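Pullulanase (Klebsiella oxytoca, PDB 2YOC) hydrolyses alpha-1,6-glucosidic linkages in pullulan and related branched alpha-glucans and is a membrane-binding protein probably exported by a type 2 secretion system. Local coordinates at residues B[396-404]-B[580-588]; B[59-67]-B[79-90]. One frame throughout, in Å; residues are numbered along the deposited sequence.

Interaction 1: B[396-404]-B[580-588]; sequences NLTMPHAQK and KQDLGMNVI
Asn586 reaches into the bend of residues 399-403 and joins it through both ends of its carboxamide. Its CG lies anti to its own carbonyl carbon (chi1 -74°), which carries the amide out from the start of a strand to the backbone of His401. There OD1 accepts the bond from His401 N at 2.8 Å, in the carbonyl plane and on a lone pair, while ND2 returns one to His401 O at 3.1 Å. The same ND2 also donates to Gln403 OE1, 2.8 Å away. Both acceptors lie in the amide plane of Asn586, so three bonds fix the rotation of this buried group. Seen from Gln403, however, the donor stands above the carbonyl plane, the two amides being turned 47° apart. Gln403 OE1 is also hydrogen-bonded to NE2 of His461, and Gln403 NE2 is held by the backbone oxygens of Asp688 and Asp660.

Residues 580-588 form an alpha-beta junction of the catalytic (beta/alpha)8 barrel, in which the chain leaves helix 567-582, Gly584 takes positive phi and strand 586-591 enters the parallel sheet. The loop segment 396-404 precedes the first barrel strand and packs against this turn. Pro400 lays its ring on it, with CG 3.4 Å from Met585 C and CD against Lys580 CG. The His401 ring turns its edge to the same turn, and NE2 gives a weak bond to Gly584 O.

Leu397 extends with CG anti to its backbone N (chi1 -180°) and crosses Lys580 at about a right angle, CD2 lying 3.8 Å from Lys580 CD. The other methyl, CD1, meets the amide end of Gln581. Beyond the methylenes that pack on Leu397, the extended Lys580 chain delivers NZ to Lys658 O and to a salt bridge with Asp660, whose other carboxylate oxygen accepts from Val587 N.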
loop_
_atom_site.group_PDB
_atom_site.type_symbol
_atom_site.label_atom_id
_atom_site.label_comp_id
_atom_site.label_asym_id
_atom_site.label_seq_id
_atom_site.Cartn_x
_atom_site.Cartn_y
_atom_site.Cartn_z
ATOM N N ASN B 396 55.889 16.510 -2.063
ATOM C CA ASN B 396 55.364 16.283 -3.410
ATOM C C ASN B 396 54.640 14.926 -3.527
ATOM O O ASN B 396 54.808 14.205 -4.497
ATOM C CB ASN B 396 56.445 16.515 -4.485
ATOM C CG ASN B 396 57.078 17.899 -4.445
ATOM O OD1 ASN B 396 56.398 18.935 -4.501
ATOM N ND2 ASN B 396 58.406 17.948 -4.346
ATOM N N LEU B 397 53.838 14.575 -2.514
ATOM C CA LEU B 397 53.031 13.362 -2.531
ATOM C C LEU B 397 51.615 13.727 -2.967
ATOM O O LEU B 397 50.988 14.621 -2.386
ATOM C CB LEU B 397 53.014 12.647 -1.171
ATOM C CG LEU B 397 52.183 11.363 -1.128
ATOM C CD1 LEU B 397 52.819 10.258 -1.943
ATOM C CD2 LEU B 397 51.902 10.930 0.284
ATOM N N THR B 398 51.111 13.026 -3.989
ATOM C CA THR B 398 49.762 13.262 -4.507
ATOM C C THR B 398 48.883 12.034 -4.296
ATOM O O THR B 398 49.384 10.921 -4.154
ATOM C CB THR B 398 49.791 13.626 -5.990
ATOM O OG1 THR B 398 50.443 12.576 -6.725
ATOM C CG2 THR B 398 50.441 14.971 -6.258
HETATM N N MSE B 399 47.558 12.263 -4.309
HETATM C CA MSE B 399 46.477 11.288 -4.178
HETATM C C MSE B 399 46.512 10.397 -5.439
HETATM O O MSE B 399 46.321 10.920 -6.547
HETATM C CB MSE B 399 45.180 12.097 -4.152
HETATM C CG MSE B 399 44.009 11.417 -3.530
HETATM SE SE MSE B 399 42.469 12.616 -3.612
HETATM C CE MSE B 399 43.122 14.161 -2.559
ATOM N N PRO B 400 46.797 9.081 -5.319
ATOM C CA PRO B 400 46.860 8.227 -6.529
ATOM C C PRO B 400 45.543 8.105 -7.309
ATOM O O PRO B 400 45.568 7.902 -8.531
ATOM C CB PRO B 400 47.327 6.866 -5.997
ATOM C CG PRO B 400 47.015 6.880 -4.555
ATOM C CD PRO B 400 47.082 8.313 -4.093
ATOM N N HIS B 401 44.390 8.223 -6.611
ATOM C CA HIS B 401 43.086 8.139 -7.252
ATOM C C HIS B 401 42.337 9.433 -7.118
ATOM O O HIS B 401 42.281 10.000 -6.019
ATOM C CB HIS B 401 42.275 7.025 -6.632
ATOM C CG HIS B 401 42.819 5.684 -6.948
ATOM N ND1 HIS B 401 42.386 4.976 -8.051
ATOM C CD2 HIS B 401 43.764 4.958 -6.302
ATOM C CE1 HIS B 401 43.053 3.830 -8.024
ATOM N NE2 HIS B 401 43.898 3.774 -6.997
ATOM N N ALA B 402 41.734 9.898 -8.221
ATOM C CA ALA B 402 40.952 11.116 -8.209
ATOM C C ALA B 402 39.722 10.992 -7.315
ATOM O O ALA B 402 39.211 9.872 -7.103
ATOM C CB ALA B 402 40.524 11.467 -9.607
ATOM N N GLN B 403 39.246 12.158 -6.813
ATOM C CA GLN B 403 38.077 12.303 -5.960
ATOM C C GLN B 403 37.342 13.640 -6.312
ATOM O O GLN B 403 36.524 14.152 -5.521
ATOM C CB GLN B 403 38.536 12.292 -4.499
ATOM C CG GLN B 403 38.823 10.900 -3.937
ATOM C CD GLN B 403 39.192 10.833 -2.463
ATOM O OE1 GLN B 403 39.787 9.864 -2.012
ATOM N NE2 GLN B 403 38.853 11.837 -1.674
ATOM N N LYS B 404 37.647 14.206 -7.512
ATOM C CA LYS B 404 37.086 15.487 -7.967
ATOM C C LYS B 404 35.596 15.426 -8.287
ATOM O O LYS B 404 34.832 16.220 -7.757
ATOM C CB LYS B 404 37.912 16.115 -9.109
ATOM C CG LYS B 404 37.679 17.618 -9.242
ATOM C CD LYS B 404 38.640 18.370 -10.155
ATOM C CE LYS B 404 38.164 18.358 -11.591
ATOM N NZ LYS B 404 36.766 18.865 -11.752
ATOM N N LYS B 580 50.255 5.282 -0.614
ATOM C CA LYS B 580 49.976 6.043 -1.828
ATOM C C LYS B 580 50.947 5.843 -3.011
ATOM O O LYS B 580 50.508 5.841 -4.166
ATOM C CB LYS B 580 49.808 7.541 -1.521
ATOM C CG LYS B 580 48.643 7.833 -0.637
ATOM C CD LYS B 580 48.577 9.304 -0.426
ATOM C CE LYS B 580 47.371 9.730 0.362
ATOM N NZ LYS B 580 47.133 11.184 0.218
ATOM N N GLN B 581 52.247 5.746 -2.736
ATOM C CA GLN B 581 53.270 5.663 -3.770
ATOM C C GLN B 581 53.633 4.227 -4.149
ATOM O O GLN B 581 53.646 3.882 -5.325
ATOM C CB GLN B 581 54.515 6.382 -3.270
ATOM C CG GLN B 581 55.130 7.369 -4.226
ATOM C CD GLN B 581 56.130 8.203 -3.467
ATOM O OE1 GLN B 581 57.094 7.683 -2.873
ATOM N NE2 GLN B 581 55.893 9.516 -3.436
ATOM N N ASP B 582 53.953 3.407 -3.155
ATOM C CA ASP B 582 54.385 2.027 -3.335
ATOM C C ASP B 582 53.214 1.048 -3.525
ATOM O O ASP B 582 53.376 0.044 -4.225
ATOM C CB ASP B 582 55.333 1.609 -2.184
ATOM C CG ASP B 582 56.392 2.659 -1.772
ATOM O OD1 ASP B 582 56.623 3.634 -2.550
ATOM O OD2 ASP B 582 56.978 2.515 -0.672
ATOM N N LEU B 583 52.043 1.332 -2.920
ATOM C CA LEU B 583 50.854 0.486 -3.087
ATOM C C LEU B 583 49.814 1.148 -3.993
ATOM O O LEU B 583 48.866 0.477 -4.397
ATOM C CB LEU B 583 50.184 0.077 -1.761
ATOM C CG LEU B 583 50.990 -0.488 -0.613
ATOM C CD1 LEU B 583 50.056 -1.128 0.390
ATOM C CD2 LEU B 583 51.947 -1.539 -1.068
ATOM N N GLY B 584 49.971 2.447 -4.265
ATOM C CA GLY B 584 49.092 3.222 -5.146
ATOM C C GLY B 584 47.604 3.240 -4.833
ATOM O O GLY B 584 46.763 3.066 -5.728
HETATM N N MSE B 585 47.282 3.470 -3.551
HETATM C CA MSE B 585 45.927 3.557 -3.023
HETATM C C MSE B 585 45.771 4.803 -2.157
HETATM O O MSE B 585 46.725 5.219 -1.484
HETATM C CB MSE B 585 45.624 2.315 -2.181
HETATM C CG MSE B 585 45.231 1.103 -3.013
HETATM SE SE MSE B 585 44.743 -0.462 -1.939
HETATM C CE MSE B 585 46.506 -0.960 -1.250
ATOM N N ASN B 586 44.569 5.392 -2.160
ATOM C CA ASN B 586 44.258 6.549 -1.314
ATOM C C ASN B 586 44.106 6.080 0.156
ATOM O O ASN B 586 44.064 4.875 0.406
ATOM C CB ASN B 586 42.955 7.179 -1.764
ATOM C CG ASN B 586 43.016 7.952 -3.033
ATOM O OD1 ASN B 586 43.930 7.800 -3.851
ATOM N ND2 ASN B 586 41.999 8.781 -3.237
ATOM N N VAL B 587 44.003 7.032 1.119
ATOM C CA VAL B 587 43.850 6.728 2.561
ATOM C C VAL B 587 42.585 7.346 3.182
ATOM O O VAL B 587 42.322 8.546 3.030
ATOM C CB VAL B 587 45.104 7.065 3.428
ATOM C CG1 VAL B 587 44.918 6.558 4.853
ATOM C CG2 VAL B 587 46.382 6.495 2.817
ATOM N N ILE B 588 41.847 6.524 3.902
ATOM C CA ILE B 588 40.689 6.957 4.655
ATOM C C ILE B 588 41.007 6.715 6.136
ATOM O O ILE B 588 41.390 5.599 6.515
ATOM C CB ILE B 588 39.365 6.247 4.233
ATOM C CG1 ILE B 588 38.946 6.661 2.814
ATOM C CG2 ILE B 588 38.231 6.519 5.266
ATOM C CD1 ILE B 588 37.961 5.731 2.182
#

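Interaction 2: B[59-67]-B[79-90]; sequences DYSSKNLYL and PVADWNDVSTTP
Tyr66 and Trp83 both hold CG anti to the backbone N (chi1 179° and 169°), and these torsions swing their rings together until the side chains cross at about a right angle. The edge of the indole meets the face of the phenol in a T-shaped stack, with the six-membered ring of Trp83 centred 4.7 Å from the Tyr66 ring and the planes 61° apart. Trp83 CE3 stands over the centre of the phenol, 3.5 Å from Tyr66 CG. The rim of the phenol is met by backbone: Tyr66 OH is hydrogen-bonded to Ala81 O at 3.2 Å, and Asp82 O lies near the ring plane beside CE1. Trp83 also stacks on Trp83 of the second subunit, and Tyr66 packs on its counterpart there.

Further along, Thr88 is the centre of an inverse gamma turn, and its carbonyl oxygen accepts the bond from Leu65 N at 3.3 Å. A CA-H...O contact from Asn64 reaches the same oxygen, and Lys63 O receives another from Thr89 CA. Side chains fill in around this backbone pairing: Thr88 CG2 touches Leu67 CD1, and Pro90 packs CG on Tyr60 CB, 4.0 Å away. At the far end Pro79 CB lies against Leu67 O.

The loop 79-90 thus runs beside strand 63-68, an outermost strand, within this chain, of a three-stranded antiparallel sheet; strand 110-117 is that strand's sheet neighbour and supplies Arg116, which makes a cation-pi contact with Trp83. Trp100 of strand 99-103 donates to Thr88 O and packs on Leu65 and Pro90.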
loop_
_atom_site.group_PDB
_atom_site.type_symbol
_atom_site.label_atom_id
_atom_site.label_comp_id
_atom_site.label_asym_id
_atom_site.label_seq_id
_atom_site.Cartn_x
_atom_site.Cartn_y
_atom_site.Cartn_z
ATOM N N ASP B 59 2.183 6.116 58.777
ATOM C CA ASP B 59 1.989 4.674 58.803
ATOM C C ASP B 59 3.112 4.029 58.000
ATOM O O ASP B 59 3.113 4.128 56.773
ATOM C CB ASP B 59 0.568 4.306 58.295
ATOM C CG ASP B 59 0.247 2.829 58.124
ATOM O OD1 ASP B 59 0.784 2.219 57.178
ATOM O OD2 ASP B 59 -0.641 2.317 58.859
ATOM N N TYR B 60 4.087 3.423 58.703
ATOM C CA TYR B 60 5.252 2.767 58.104
ATOM C C TYR B 60 5.086 1.255 57.876
ATOM O O TYR B 60 6.078 0.559 57.657
ATOM C CB TYR B 60 6.549 3.101 58.880
ATOM C CG TYR B 60 6.926 4.570 58.874
ATOM C CD1 TYR B 60 6.785 5.345 57.727
ATOM C CD2 TYR B 60 7.465 5.174 60.006
ATOM C CE1 TYR B 60 7.126 6.698 57.720
ATOM C CE2 TYR B 60 7.812 6.528 60.012
ATOM C CZ TYR B 60 7.642 7.287 58.867
ATOM O OH TYR B 60 7.990 8.623 58.870
ATOM N N SER B 61 3.827 0.759 57.890
ATOM C CA SER B 61 3.472 -0.655 57.674
ATOM C C SER B 61 3.904 -1.102 56.270
ATOM O O SER B 61 4.587 -2.115 56.122
ATOM C CB SER B 61 1.964 -0.863 57.825
ATOM O OG SER B 61 1.372 -0.075 58.844
ATOM N N SER B 62 3.538 -0.302 55.253
ATOM C CA SER B 62 3.824 -0.500 53.831
ATOM C C SER B 62 5.327 -0.631 53.515
ATOM O O SER B 62 5.679 -1.281 52.530
ATOM C CB SER B 62 3.186 0.618 53.008
ATOM O OG SER B 62 3.576 1.909 53.457
ATOM N N LYS B 63 6.197 -0.036 54.370
ATOM C CA LYS B 63 7.658 -0.043 54.263
ATOM C C LYS B 63 8.244 -1.394 54.659
ATOM O O LYS B 63 7.888 -1.941 55.710
ATOM C CB LYS B 63 8.272 1.099 55.099
ATOM C CG LYS B 63 8.541 2.395 54.329
ATOM C CD LYS B 63 7.277 3.105 53.859
ATOM C CE LYS B 63 7.582 4.399 53.171
ATOM N NZ LYS B 63 6.345 5.170 52.916
ATOM N N ASN B 64 9.120 -1.941 53.793
ATOM C CA ASN B 64 9.772 -3.245 53.974
ATOM C C ASN B 64 11.085 -3.371 53.204
ATOM O O ASN B 64 11.252 -2.760 52.150
ATOM C CB ASN B 64 8.824 -4.390 53.573
ATOM C CG ASN B 64 8.327 -4.321 52.146
ATOM O OD1 ASN B 64 7.678 -3.356 51.728
ATOM N ND2 ASN B 64 8.577 -5.371 51.381
ATOM N N LEU B 65 12.000 -4.198 53.706
ATOM C CA LEU B 65 13.267 -4.409 53.015
ATOM C C LEU B 65 13.323 -5.780 52.390
ATOM O O LEU B 65 13.151 -6.778 53.098
ATOM C CB LEU B 65 14.478 -4.284 53.956
ATOM C CG LEU B 65 14.537 -3.169 54.969
ATOM C CD1 LEU B 65 15.797 -3.281 55.756
ATOM C CD2 LEU B 65 14.452 -1.795 54.307
ATOM N N TYR B 66 13.618 -5.848 51.080
ATOM C CA TYR B 66 13.843 -7.149 50.455
ATOM C C TYR B 66 15.327 -7.441 50.695
ATOM O O TYR B 66 16.198 -6.802 50.090
ATOM C CB TYR B 66 13.462 -7.209 48.956
ATOM C CG TYR B 66 13.735 -8.568 48.335
ATOM C CD1 TYR B 66 12.892 -9.653 48.578
ATOM C CD2 TYR B 66 14.849 -8.778 47.528
ATOM C CE1 TYR B 66 13.157 -10.912 48.034
ATOM C CE2 TYR B 66 15.117 -10.030 46.972
ATOM C CZ TYR B 66 14.265 -11.093 47.222
ATOM O OH TYR B 66 14.526 -12.322 46.662
ATOM N N LEU B 67 15.596 -8.330 51.661
ATOM C CA LEU B 67 16.940 -8.731 52.070
ATOM C C LEU B 67 17.253 -10.130 51.520
ATOM O O LEU B 67 16.358 -10.982 51.468
ATOM C CB LEU B 67 17.068 -8.631 53.593
ATOM C CG LEU B 67 16.950 -7.206 54.163
ATOM C CD1 LEU B 67 16.221 -7.205 55.482
ATOM C CD2 LEU B 67 18.302 -6.547 54.306
ATOM N N PRO B 79 17.585 -14.507 55.427
ATOM C CA PRO B 79 16.846 -13.538 54.608
ATOM C C PRO B 79 15.642 -14.157 53.893
ATOM O O PRO B 79 15.765 -15.238 53.315
ATOM C CB PRO B 79 17.906 -13.031 53.631
ATOM C CG PRO B 79 18.907 -14.142 53.517
ATOM C CD PRO B 79 18.710 -15.097 54.668
ATOM N N VAL B 80 14.471 -13.466 53.928
ATOM C CA VAL B 80 13.234 -13.926 53.262
ATOM C C VAL B 80 13.446 -14.149 51.737
ATOM O O VAL B 80 13.991 -13.275 51.045
ATOM C CB VAL B 80 11.917 -13.132 53.588
ATOM C CG1 VAL B 80 11.649 -12.984 55.092
ATOM C CG2 VAL B 80 11.847 -11.770 52.897
ATOM N N ALA B 81 13.064 -15.343 51.248
ATOM C CA ALA B 81 13.211 -15.725 49.842
ATOM C C ALA B 81 12.173 -15.037 48.948
ATOM O O ALA B 81 12.526 -14.494 47.892
ATOM C CB ALA B 81 13.115 -17.240 49.700
ATOM N N ASP B 82 10.893 -15.067 49.384
ATOM C CA ASP B 82 9.721 -14.506 48.704
ATOM C C ASP B 82 9.868 -12.991 48.486
ATOM O O ASP B 82 10.086 -12.238 49.441
ATOM C CB ASP B 82 8.436 -14.860 49.508
ATOM C CG ASP B 82 7.057 -14.693 48.859
ATOM O OD1 ASP B 82 6.995 -14.310 47.688
ATOM O OD2 ASP B 82 6.042 -14.967 49.537
ATOM N N TRP B 83 9.809 -12.568 47.203
ATOM C CA TRP B 83 9.852 -11.162 46.794
ATOM C C TRP B 83 8.527 -10.511 47.198
ATOM O O TRP B 83 8.527 -9.343 47.589
ATOM C CB TRP B 83 10.108 -11.020 45.276
ATOM C CG TRP B 83 9.912 -9.623 44.741
ATOM C CD1 TRP B 83 8.782 -9.116 44.174
ATOM C CD2 TRP B 83 10.850 -8.543 44.794
ATOM N NE1 TRP B 83 8.962 -7.792 43.860
ATOM C CE2 TRP B 83 10.227 -7.416 44.223
ATOM C CE3 TRP B 83 12.175 -8.428 45.236
ATOM C CZ2 TRP B 83 10.872 -6.183 44.108
ATOM C CZ3 TRP B 83 12.814 -7.207 45.119
ATOM C CH2 TRP B 83 12.164 -6.100 44.564
ATOM N N ASN B 84 7.404 -11.280 47.121
ATOM C CA ASN B 84 6.061 -10.842 47.520
ATOM C C ASN B 84 5.948 -10.671 49.038
ATOM O O ASN B 84 5.003 -10.024 49.504
ATOM C CB ASN B 84 4.963 -11.769 46.975
ATOM C CG ASN B 84 4.335 -11.298 45.672
ATOM O OD1 ASN B 84 3.979 -10.125 45.501
ATOM N ND2 ASN B 84 4.125 -12.221 44.741
ATOM N N ASP B 85 6.932 -11.214 49.805
ATOM C CA ASP B 85 6.994 -11.089 51.259
ATOM C C ASP B 85 7.320 -9.660 51.702
ATOM O O ASP B 85 8.470 -9.204 51.635
ATOM C CB ASP B 85 7.956 -12.107 51.883
ATOM C CG ASP B 85 7.808 -12.221 53.384
ATOM O OD1 ASP B 85 6.780 -12.783 53.840
ATOM O OD2 ASP B 85 8.697 -11.723 54.101
ATOM N N VAL B 86 6.267 -8.965 52.147
ATOM C CA VAL B 86 6.278 -7.595 52.658
ATOM C C VAL B 86 6.401 -7.664 54.220
ATOM O O VAL B 86 6.455 -6.622 54.879
ATOM C CB VAL B 86 5.011 -6.831 52.129
ATOM C CG1 VAL B 86 4.885 -5.418 52.698
ATOM C CG2 VAL B 86 4.994 -6.781 50.600
ATOM N N SER B 87 6.521 -8.900 54.792
ATOM C CA SER B 87 6.632 -9.170 56.239
ATOM C C SER B 87 7.809 -8.489 56.979
ATOM O O SER B 87 7.729 -8.306 58.197
ATOM C CB SER B 87 6.614 -10.673 56.517
ATOM O OG SER B 87 7.912 -11.247 56.559
ATOM N N THR B 88 8.887 -8.121 56.251
ATOM C CA THR B 88 10.088 -7.466 56.792
ATOM C C THR B 88 9.835 -5.952 57.021
ATOM O O THR B 88 10.580 -5.104 56.524
ATOM C CB THR B 88 11.325 -7.807 55.922
ATOM O OG1 THR B 88 11.202 -9.133 55.405
ATOM C CG2 THR B 88 12.638 -7.657 56.676
ATOM N N THR B 89 8.769 -5.637 57.791
ATOM C CA THR B 89 8.331 -4.287 58.167
ATOM C C THR B 89 9.313 -3.647 59.169
ATOM O O THR B 89 10.152 -4.366 59.733
ATOM C CB THR B 89 6.889 -4.309 58.716
ATOM O OG1 THR B 89 6.809 -5.171 59.861
ATOM C CG2 THR B 89 5.866 -4.683 57.659
ATOM N N PRO B 90 9.233 -2.308 59.411
ATOM C CA PRO B 90 10.199 -1.661 60.326
ATOM C C PRO B 90 10.281 -2.206 61.755
ATOM O O PRO B 90 9.254 -2.516 62.361
ATOM C CB PRO B 90 9.771 -0.190 60.315
ATOM C CG PRO B 90 8.987 -0.014 59.063
ATOM C CD PRO B 90 8.312 -1.314 58.815
#

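Overall arrangement
Interaction 2 comes first along the chain and is complete before interaction 1 opens. They lie on opposite sides of the chain's centre, their centres 70 Å apart and their nearest atoms about 49 Å apart, and they share no helix, strand or sheet. Interaction 2 joins segments only 12 residues apart within the bacterial pullulanase-associated domain, whereas interaction 1 joins segments 176 residues apart and ties the loop before helix 406-410, ahead of the first barrel strand, 413-417, to the entry of the third, 586-591. One therefore belongs to an N-terminal accessory domain that meets a second subunit, the other to the framework of the barrel that, in this glycoside hydrolase family, carries the active site.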